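Local coordinates for protein enoyl-CoA hydratase/isomerase (Mycobacterium avium, PDB 3P5M) that probably catalyses hydration or double-bond isomerisation of enoyl-CoA thioesters, at residues B[83-88]-B[111-116]; B[150-155]-B[169-174]. All blocks are in the same frame, centred on the assembly; numbering follows the deposited sequence. Where two conformers were deposited one is given.

Contact 1 is buried, its centre about 7 Å from the centre of the chain. It sets helix 74-90 against the C-terminal end of helix 106-113, mainly with aliphatic groups plus a cysteine sulfur. Contact 2 lies nearer the surface, about 15 Å out, and joins helices 150-159 and 165-171 through a cation-pi stack of a guanidinium on an aromatic face. The two share no helix, but they do meet: L112 CD1 of contact 1 packs 3.7 Å from M173 CG of contact 2, with contact centres about 17 Å apart. Both reach a subunit boundary, contact 1 from the buried interior and contact 2 near the surface: R150 of one copy bonds the carbonyl of L112 in another.

Contact 1. Residues B[83-88]-B[111-116]; sequences RVVRAI and ALACDL
The carboxylate oxygen D115 OD2 is gripped twice, by a salt bridge to K206 NZ and by the backbone N-H of V95. The same lysine nitrogen bonds I88 O, so one ammonium group ties together the two chain segments whose apolar groups meet nearby. Within 83-88, I88 does most of the touching. Its CG2 methyl stands anti to the backbone N (chi1, measured to CG1, is -68°) and leads toward segment 111-116, lying 3.5 Å from A113 O, a van der Waals approach of a methyl to a carbonyl. The same methyl rests 3.8 Å from C114 CA and 4.2 Å from C114 SG. One turn back, V85 presents CG1, also anti to its backbone N (chi1 168°), at 3.7 Å from A113 CB. The small A113 side chain therefore faces helix 74-90 between V85 and I88, with I88 CG2 4.3 Å from its CB, and lets the backbones come close: the V85 and A113 CA atoms are 5.7 Å apart. C114 turns its CB the other way, and its side chain packs on V95 and A97 of strand 95-99. In crotonase relatives the N-terminal end of the matching helix supplies an oxyanion-hole N-H; this contact lies at its other end, where the chain runs on into strand 116-119 of the central sheet. No hydrogen bond runs directly between 83-88 and 111-116. Their chemistry implies an apolar interface of methyls against a short side chain, with the polar linkage passing through K206, whose charge would be largely balanced by D115.

Contact 2. Residues B[150-155]-B[169-174]; sequences RARTSR and FEWGMI
R152 lays its side chain over one face of the W171 indole, guanidinium and ring planes being only 13° apart. The chain crosses the indole from the benzene side to the pyrrole side: CB sits 4.0 Å from W171 CZ3, CD hangs over the bond shared by the two rings, 3.5 Å from W171 CD2, and CZ reaches W171 CD1 at 3.5 Å. CD thus makes a CH-pi contact and CZ a cation-pi contact with the five-membered ring, CZ lying 3.8 Å from its centroid. R152 NE and W171 NE1 are 3.4 Å apart, but both are donors; they meet as stacked atoms and not as a hydrogen bond. The first torsion (chi1 -75°) and the chain extended from CG to NE carry the side chain across the indole. Beyond this pair, W171 also packs on I148 of helix 145-148. Just past W171, helix 165-171 ends in a Schellman motif in which G172, at positive phi, donates its N-H to F169 O at 3.1 Å. On the partner helix, R150 O is gripped from opposite faces of its plane by S154 N at 3.0 Å and S154 OG at 2.9 Å. In a neighbouring subunit, E170 O takes a weak hydrogen bond from R152 NH1 and G172 packs on R152; R155, salt-bridged through NE to E161 of its own chain, gives NH1 to S175 O of that subunit. The indole face would probably favour the charged form of R152 and, with the weak bond across the boundary, limit rotation of its guanidinium.

Contact 1. Residues B[83-88]-B[111-116]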
ATOM      1  N   ARG B  83      19.284  -8.902 -30.263  1.00 14.68           N
ATOM      2  CA  ARG B  83      19.091 -10.330 -30.518  1.00 15.08           C
ATOM      3  C   ARG B  83      19.070 -11.152 -29.234  1.00 14.48           C
ATOM      4  O   ARG B  83      18.401 -12.174 -29.189  1.00 14.38           O
ATOM      5  CB  ARG B  83      20.133 -10.867 -31.524  1.00 16.04           C
ATOM      6  CG  ARG B  83      19.731 -10.599 -33.022  1.00 20.94           C
ATOM      7  CD  ARG B  83      20.929 -10.167 -33.898  1.00 26.45           C
ATOM      8  NE  ARG B  83      22.175 -10.674 -33.310  1.00 30.56           N
ATOM      9  CZ  ARG B  83      23.400 -10.355 -33.724  1.00 31.31           C
ATOM     10  NH1 ARG B  83      23.548  -9.538 -34.762  1.00 29.40           N
ATOM     11  NH2 ARG B  83      24.470 -10.862 -33.093  1.00 32.49           N
ATOM     12  N   VAL B  84      19.780 -10.711 -28.184  1.00 13.94           N
ATOM     13  CA  VAL B  84      19.726 -11.408 -26.882  1.00 13.44           C
ATOM     14  C   VAL B  84      18.293 -11.377 -26.367  1.00 13.47           C
ATOM     15  O   VAL B  84      17.723 -12.402 -26.001  1.00 13.43           O
ATOM     16  CB  VAL B  84      20.698 -10.792 -25.842  1.00 13.28           C
ATOM     17  CG1 VAL B  84      20.422 -11.324 -24.437  1.00 12.84           C
ATOM     18  CG2 VAL B  84      22.177 -11.078 -26.239  1.00 14.88           C
ATOM     19  N   VAL B  85      17.697 -10.192 -26.396  1.00 13.44           N
ATOM     20  CA  VAL B  85      16.336 -10.015 -25.889  1.00 13.48           C
ATOM     21  C   VAL B  85      15.329 -10.842 -26.709  1.00 13.46           C
ATOM     22  O   VAL B  85      14.457 -11.497 -26.151  1.00 14.83           O
ATOM     23  CB  VAL B  85      15.940  -8.517 -25.841  1.00 12.57           C
ATOM     24  CG1 VAL B  85      14.414  -8.375 -25.597  1.00 13.62           C
ATOM     25  CG2 VAL B  85      16.801  -7.775 -24.789  1.00 11.38           C
ATOM     26  N   ARG B  86      15.456 -10.802 -28.022  1.00 13.70           N
ATOM     27  CA  ARG B  86      14.581 -11.588 -28.873  1.00 14.64           C
ATOM     28  C   ARG B  86      14.720 -13.091 -28.624  1.00 13.50           C
ATOM     29  O   ARG B  86      13.714 -13.764 -28.512  1.00 14.57           O
ATOM     30  CB  ARG B  86      14.731 -11.244 -30.356  1.00 14.52           C
ATOM     31  CG  ARG B  86      13.851 -12.142 -31.281  1.00 18.41           C
ATOM     32  CD  ARG B  86      12.300 -12.077 -31.020  1.00 21.74           C
ATOM     33  NE  ARG B  86      11.685 -10.861 -31.564  1.00 22.97           N
ATOM     34  CZ  ARG B  86      10.368 -10.612 -31.603  1.00 24.40           C
ATOM     35  NH1 ARG B  86       9.480 -11.508 -31.162  1.00 23.35           N
ATOM     36  NH2 ARG B  86       9.932  -9.451 -32.101  1.00 23.58           N
ATOM     37  N   ALA B  87      15.947 -13.587 -28.513  1.00 12.95           N
ATOM     38  CA  ALA B  87      16.205 -15.002 -28.185  1.00 12.39           C
ATOM     39  C   ALA B  87      15.587 -15.483 -26.860  1.00 12.34           C
ATOM     40  O   ALA B  87      15.039 -16.604 -26.772  1.00 13.16           O
ATOM     41  CB  ALA B  87      17.711 -15.266 -28.203  1.00 12.80           C
ATOM     42  N   ILE B  88      15.682 -14.668 -25.814  1.00 11.36           N
ATOM     43  CA  ILE B  88      15.034 -15.022 -24.550  1.00 11.94           C
ATOM     44  C   ILE B  88      13.498 -15.060 -24.712  1.00 11.21           C
ATOM     45  O   ILE B  88      12.856 -16.007 -24.293  1.00 10.42           O
ATOM     46  CB  ILE B  88      15.420 -14.034 -23.400  1.00 11.70           C
ATOM     47  CG1 ILE B  88      16.899 -14.162 -23.018  1.00 12.68           C
ATOM     48  CG2 ILE B  88      14.581 -14.289 -22.202  1.00 12.71           C
ATOM     49  CD1 ILE B  88      17.514 -12.840 -22.392  1.00 12.72           C
ATOM     50  N   ALA B 111      17.065  -8.486 -17.855  1.00  9.63           N
ATOM     51  CA  ALA B 111      16.278  -9.084 -16.773  1.00  9.88           C
ATOM     52  C   ALA B 111      14.815  -9.089 -17.213  1.00 10.42           C
ATOM     53  O   ALA B 111      14.130 -10.105 -17.125  1.00 10.56           O
ATOM     54  CB  ALA B 111      16.441  -8.269 -15.502  1.00 10.08           C
ATOM     55  N   LEU B 112      14.346  -7.967 -17.739  1.00 10.79           N
ATOM     56  CA  LEU B 112      12.907  -7.827 -18.064  1.00 12.21           C
ATOM     57  C   LEU B 112      12.447  -8.590 -19.310  1.00 12.11           C
ATOM     58  O   LEU B 112      11.253  -8.864 -19.486  1.00 15.05           O
ATOM     59  CB  LEU B 112      12.507  -6.353 -18.129  1.00 11.99           C
ATOM     60  CG  LEU B 112      12.819  -5.531 -16.880  1.00 13.85           C
ATOM     61  CD1 LEU B 112      12.185  -4.153 -16.965  1.00 14.20           C
ATOM     62  CD2 LEU B 112      12.328  -6.235 -15.601  1.00 16.50           C
ATOM     63  N   ALA B 113      13.372  -8.998 -20.157  1.00 11.30           N
ATOM     64  CA  ALA B 113      13.031  -9.907 -21.244  1.00 10.29           C
ATOM     65  C   ALA B 113      12.666 -11.321 -20.728  1.00 10.12           C
ATOM     66  O   ALA B 113      11.939 -12.070 -21.394  1.00  8.71           O
ATOM     67  CB  ALA B 113      14.177  -9.981 -22.249  1.00 10.09           C
ATOM     68  N   CYS B 114      13.134 -11.667 -19.531  1.00  9.74           N
ATOM     69  CA  CYS B 114      12.905 -13.010 -18.994  1.00 10.57           C
ATOM     70  C   CYS B 114      11.447 -13.229 -18.595  1.00 10.42           C
ATOM     71  O   CYS B 114      10.707 -12.281 -18.343  1.00  8.51           O
ATOM     72  CB  CYS B 114      13.838 -13.282 -17.809  1.00 11.06           C
ATOM     73  SG  CYS B 114      15.568 -13.146 -18.270  1.00 11.27           S
ATOM     74  N   ASP B 115      11.042 -14.486 -18.544  1.00  9.59           N
ATOM     75  CA  ASP B 115       9.680 -14.832 -18.123  1.00 10.09           C
ATOM     76  C   ASP B 115       9.351 -14.564 -16.666  1.00  9.66           C
ATOM     77  O   ASP B 115       8.253 -14.172 -16.357  1.00 10.57           O
ATOM     78  CB  ASP B 115       9.409 -16.278 -18.475  1.00  9.91           C
ATOM     79  CG  ASP B 115       9.704 -16.534 -19.916  1.00 11.21           C
ATOM     80  OD1 ASP B 115       8.974 -15.932 -20.728  1.00 11.47           O
ATOM     81  OD2 ASP B 115      10.657 -17.267 -20.216  1.00 11.45           O
ATOM     82  N   LEU B 116      10.305 -14.781 -15.780  1.00  9.41           N
ATOM     83  CA  LEU B 116      10.129 -14.512 -14.361  1.00  8.71           C
ATOM     84  C   LEU B 116      11.400 -13.844 -13.927  1.00  8.63           C
ATOM     85  O   LEU B 116      12.457 -14.150 -14.472  1.00 10.26           O
ATOM     86  CB  LEU B 116       9.939 -15.826 -13.598  1.00  8.29           C
ATOM     87  CG  LEU B 116       8.767 -16.722 -14.021  1.00  9.42           C
ATOM     88  CD1 LEU B 116       8.867 -18.066 -13.335  1.00  9.55           C
ATOM     89  CD2 LEU B 116       7.395 -16.041 -13.727  1.00  8.30           C
TER

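Contact 2. Residues B[150-155]-B[169-174]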
ATOM      1  N   ARG B 150       2.975   3.413 -19.587  1.00  9.68           N
ATOM      2  CA  ARG B 150       3.814   4.425 -20.262  1.00 10.58           C
ATOM      3  C   ARG B 150       4.350   5.537 -19.339  1.00 10.48           C
ATOM      4  O   ARG B 150       5.453   6.040 -19.562  1.00 10.25           O
ATOM      5  CB  ARG B 150       3.022   5.017 -21.440  1.00 11.87           C
ATOM      6  CG  ARG B 150       3.667   6.155 -22.167  1.00 15.26           C
ATOM      7  CD  ARG B 150       2.832   6.487 -23.418  1.00 19.84           C
ATOM      8  NE  ARG B 150       2.966   7.902 -23.711  1.00 22.59           N
ATOM      9  CZ  ARG B 150       2.058   8.811 -23.374  1.00 24.47           C
ATOM     10  NH1 ARG B 150       2.290  10.083 -23.662  1.00 26.30           N
ATOM     11  NH2 ARG B 150       0.913   8.450 -22.778  1.00 22.49           N
ATOM     12  N   ALA B 151       3.579   5.939 -18.315  1.00 10.50           N
ATOM     13  CA  ALA B 151       4.005   7.082 -17.490  1.00  8.84           C
ATOM     14  C   ALA B 151       5.220   6.744 -16.644  1.00  8.80           C
ATOM     15  O   ALA B 151       6.153   7.554 -16.528  1.00  8.45           O
ATOM     16  CB  ALA B 151       2.868   7.611 -16.611  1.00  9.31           C
ATOM     17  N   ARG B 152       5.210   5.552 -16.049  1.00  8.30           N
ATOM     18  CA  ARG B 152       6.314   5.158 -15.192  1.00  8.25           C
ATOM     19  C   ARG B 152       7.544   4.856 -16.053  1.00  8.49           C
ATOM     20  O   ARG B 152       8.657   5.057 -15.611  1.00  8.55           O
ATOM     21  CB  ARG B 152       5.924   3.968 -14.299  1.00  8.46           C
ATOM     22  CG  ARG B 152       4.979   4.297 -13.104  1.00  8.24           C
ATOM     23  CD  ARG B 152       4.557   2.976 -12.501  1.00 11.26           C
ATOM     24  NE  ARG B 152       3.711   3.096 -11.320  1.00 16.43           N
ATOM     25  CZ  ARG B 152       2.746   2.239 -10.993  1.00 15.23           C
ATOM     26  NH1 ARG B 152       2.070   2.445  -9.895  1.00 18.77           N
ATOM     27  NH2 ARG B 152       2.425   1.225 -11.789  1.00 19.03           N
ATOM     28  N   THR B 153       7.329   4.387 -17.292  1.00  8.86           N
ATOM     29  CA  THR B 153       8.422   4.240 -18.269  1.00  8.20           C
ATOM     30  C   THR B 153       9.107   5.544 -18.657  1.00  8.30           C
ATOM     31  O   THR B 153      10.318   5.612 -18.606  1.00  8.49           O
ATOM     32  CB  THR B 153       7.989   3.489 -19.550  1.00  8.18           C
ATOM     33  OG1 THR B 153       7.345   2.260 -19.201  1.00  8.11           O
ATOM     34  CG2 THR B 153       9.219   3.178 -20.426  1.00  8.19           C
ATOM     35  N   SER B 154       8.327   6.550 -19.070  1.00  8.38           N
ATOM     36  CA  SER B 154       8.849   7.886 -19.405  0.70  8.50           C
ATOM     37  C   SER B 154       9.680   8.424 -18.269  1.00  8.53           C
ATOM     38  O   SER B 154      10.747   8.961 -18.501  1.00  8.60           O
ATOM     39  CB  SER B 154       7.732   8.912 -19.683  0.70  8.59           C
ATOM     40  OG  SER B 154       6.767   8.376 -20.554  0.70 11.64           O
ATOM     41  N   ARG B 155       9.177   8.298 -17.047  1.00  8.49           N
ATOM     42  CA  ARG B 155       9.928   8.721 -15.895  1.00  8.52           C
ATOM     43  C   ARG B 155      11.265   7.973 -15.782  1.00  8.67           C
ATOM     44  O   ARG B 155      12.317   8.621 -15.751  1.00  8.90           O
ATOM     45  CB  ARG B 155       9.122   8.611 -14.582  1.00  8.49           C
ATOM     46  CG  ARG B 155       9.918   9.164 -13.369  1.00  8.55           C
ATOM     47  CD  ARG B 155       9.071   9.335 -12.096  1.00  8.57           C
ATOM     48  NE  ARG B 155       9.891   9.722 -10.937  1.00  9.62           N
ATOM     49  CZ  ARG B 155       9.399  10.210  -9.803  1.00 12.40           C
ATOM     50  NH1 ARG B 155       8.088  10.384  -9.693  1.00  9.48           N
ATOM     51  NH2 ARG B 155      10.212  10.537  -8.780  1.00  9.10           N
ATOM     52  N   PHE B 169       8.560  -4.497  -7.929  1.00  9.33           N
ATOM     53  CA  PHE B 169       7.488  -5.469  -7.655  1.00 10.58           C
ATOM     54  C   PHE B 169       6.052  -4.885  -7.555  1.00 10.95           C
ATOM     55  O   PHE B 169       5.071  -5.481  -8.095  1.00 11.09           O
ATOM     56  CB  PHE B 169       7.815  -6.248  -6.388  1.00 10.92           C
ATOM     57  CG  PHE B 169       6.810  -7.300  -6.060  1.00 11.57           C
ATOM     58  CD1 PHE B 169       6.782  -8.493  -6.789  1.00 13.95           C
ATOM     59  CD2 PHE B 169       5.891  -7.107  -5.018  1.00 11.91           C
ATOM     60  CE1 PHE B 169       5.859  -9.489  -6.482  1.00 14.30           C
ATOM     61  CE2 PHE B 169       4.956  -8.093  -4.703  1.00 15.89           C
ATOM     62  CZ  PHE B 169       4.941  -9.295  -5.438  1.00 13.37           C
ATOM     63  N   GLU B 170       5.910  -3.768  -6.837  1.00 10.85           N
ATOM     64  CA  GLU B 170       4.596  -3.133  -6.647  1.00 11.26           C
ATOM     65  C   GLU B 170       3.979  -2.682  -7.980  1.00 10.42           C
ATOM     66  O   GLU B 170       2.742  -2.747  -8.182  1.00  9.12           O
ATOM     67  CB  GLU B 170       4.719  -1.905  -5.760  1.00 12.92           C
ATOM     68  CG  GLU B 170       5.065  -2.155  -4.338  1.00 19.34           C
ATOM     69  CD  GLU B 170       5.421  -0.858  -3.589  1.00 28.57           C
ATOM     70  OE1 GLU B 170       5.045   0.249  -4.062  1.00 31.28           O
ATOM     71  OE2 GLU B 170       6.092  -0.950  -2.531  1.00 31.70           O
ATOM     72  N   TRP B 171       4.866  -2.193  -8.854  1.00  8.85           N
ATOM     73  CA  TRP B 171       4.541  -1.695 -10.168  1.00  8.09           C
ATOM     74  C   TRP B 171       4.198  -2.799 -11.135  1.00  8.05           C
ATOM     75  O   TRP B 171       3.665  -2.507 -12.188  1.00  8.06           O
ATOM     76  CB  TRP B 171       5.760  -0.949 -10.737  1.00  8.04           C
ATOM     77  CG  TRP B 171       5.995   0.417 -10.135  1.00  8.09           C
ATOM     78  CD1 TRP B 171       5.354   0.989  -9.042  1.00  8.17           C
ATOM     79  CD2 TRP B 171       6.967   1.360 -10.566  1.00  8.09           C
ATOM     80  NE1 TRP B 171       5.849   2.251  -8.824  1.00  8.21           N
ATOM     81  CE2 TRP B 171       6.837   2.507  -9.738  1.00  8.17           C
ATOM     82  CE3 TRP B 171       7.913   1.372 -11.609  1.00  8.06           C
ATOM     83  CZ2 TRP B 171       7.657   3.649  -9.897  1.00  8.21           C
ATOM     84  CZ3 TRP B 171       8.707   2.504 -11.758  1.00  8.10           C
ATOM     85  CH2 TRP B 171       8.564   3.634 -10.906  1.00  8.18           C
ATOM     86  N   GLY B 172       4.586  -4.042 -10.833  1.00  8.16           N
ATOM     87  CA  GLY B 172       4.370  -5.174 -11.789  1.00  8.02           C
ATOM     88  C   GLY B 172       5.461  -5.284 -12.845  1.00  9.44           C
ATOM     89  O   GLY B 172       5.264  -5.939 -13.908  1.00  7.95           O
ATOM     90  N   MET B 173       6.641  -4.675 -12.547  1.00  9.04           N
ATOM     91  CA  MET B 173       7.790  -4.772 -13.444  1.00  8.59           C
ATOM     92  C   MET B 173       8.368  -6.170 -13.455  1.00  8.34           C
ATOM     93  O   MET B 173       8.829  -6.651 -14.471  1.00  8.41           O
ATOM     94  CB  MET B 173       8.916  -3.809 -13.002  1.00  8.77           C
ATOM     95  CG  MET B 173      10.025  -3.583 -14.053  1.00  7.92           C
ATOM     96  SD  MET B 173      11.540  -2.748 -13.422  1.00  8.80           S
ATOM     97  CE  MET B 173      10.807  -1.127 -13.171  1.00  7.98           C
ATOM     98  N   ILE B 174       8.370  -6.799 -12.289  1.00  8.27           N
ATOM     99  CA  ILE B 174       9.025  -8.073 -12.076  1.00  7.96           C
ATOM    100  C   ILE B 174       8.051  -9.045 -11.420  1.00  8.01           C
ATOM    101  O   ILE B 174       7.173  -8.618 -10.663  1.00  8.20           O
ATOM    102  CB  ILE B 174      10.342  -7.900 -11.215  1.00  7.99           C
ATOM    103  CG1 ILE B 174      10.061  -7.135  -9.917  1.00  9.88           C
ATOM    104  CG2 ILE B 174      11.412  -7.162 -12.073  1.00  7.98           C
ATOM    105  CD1 ILE B 174      11.228  -7.190  -8.886  1.00  8.07           C
TER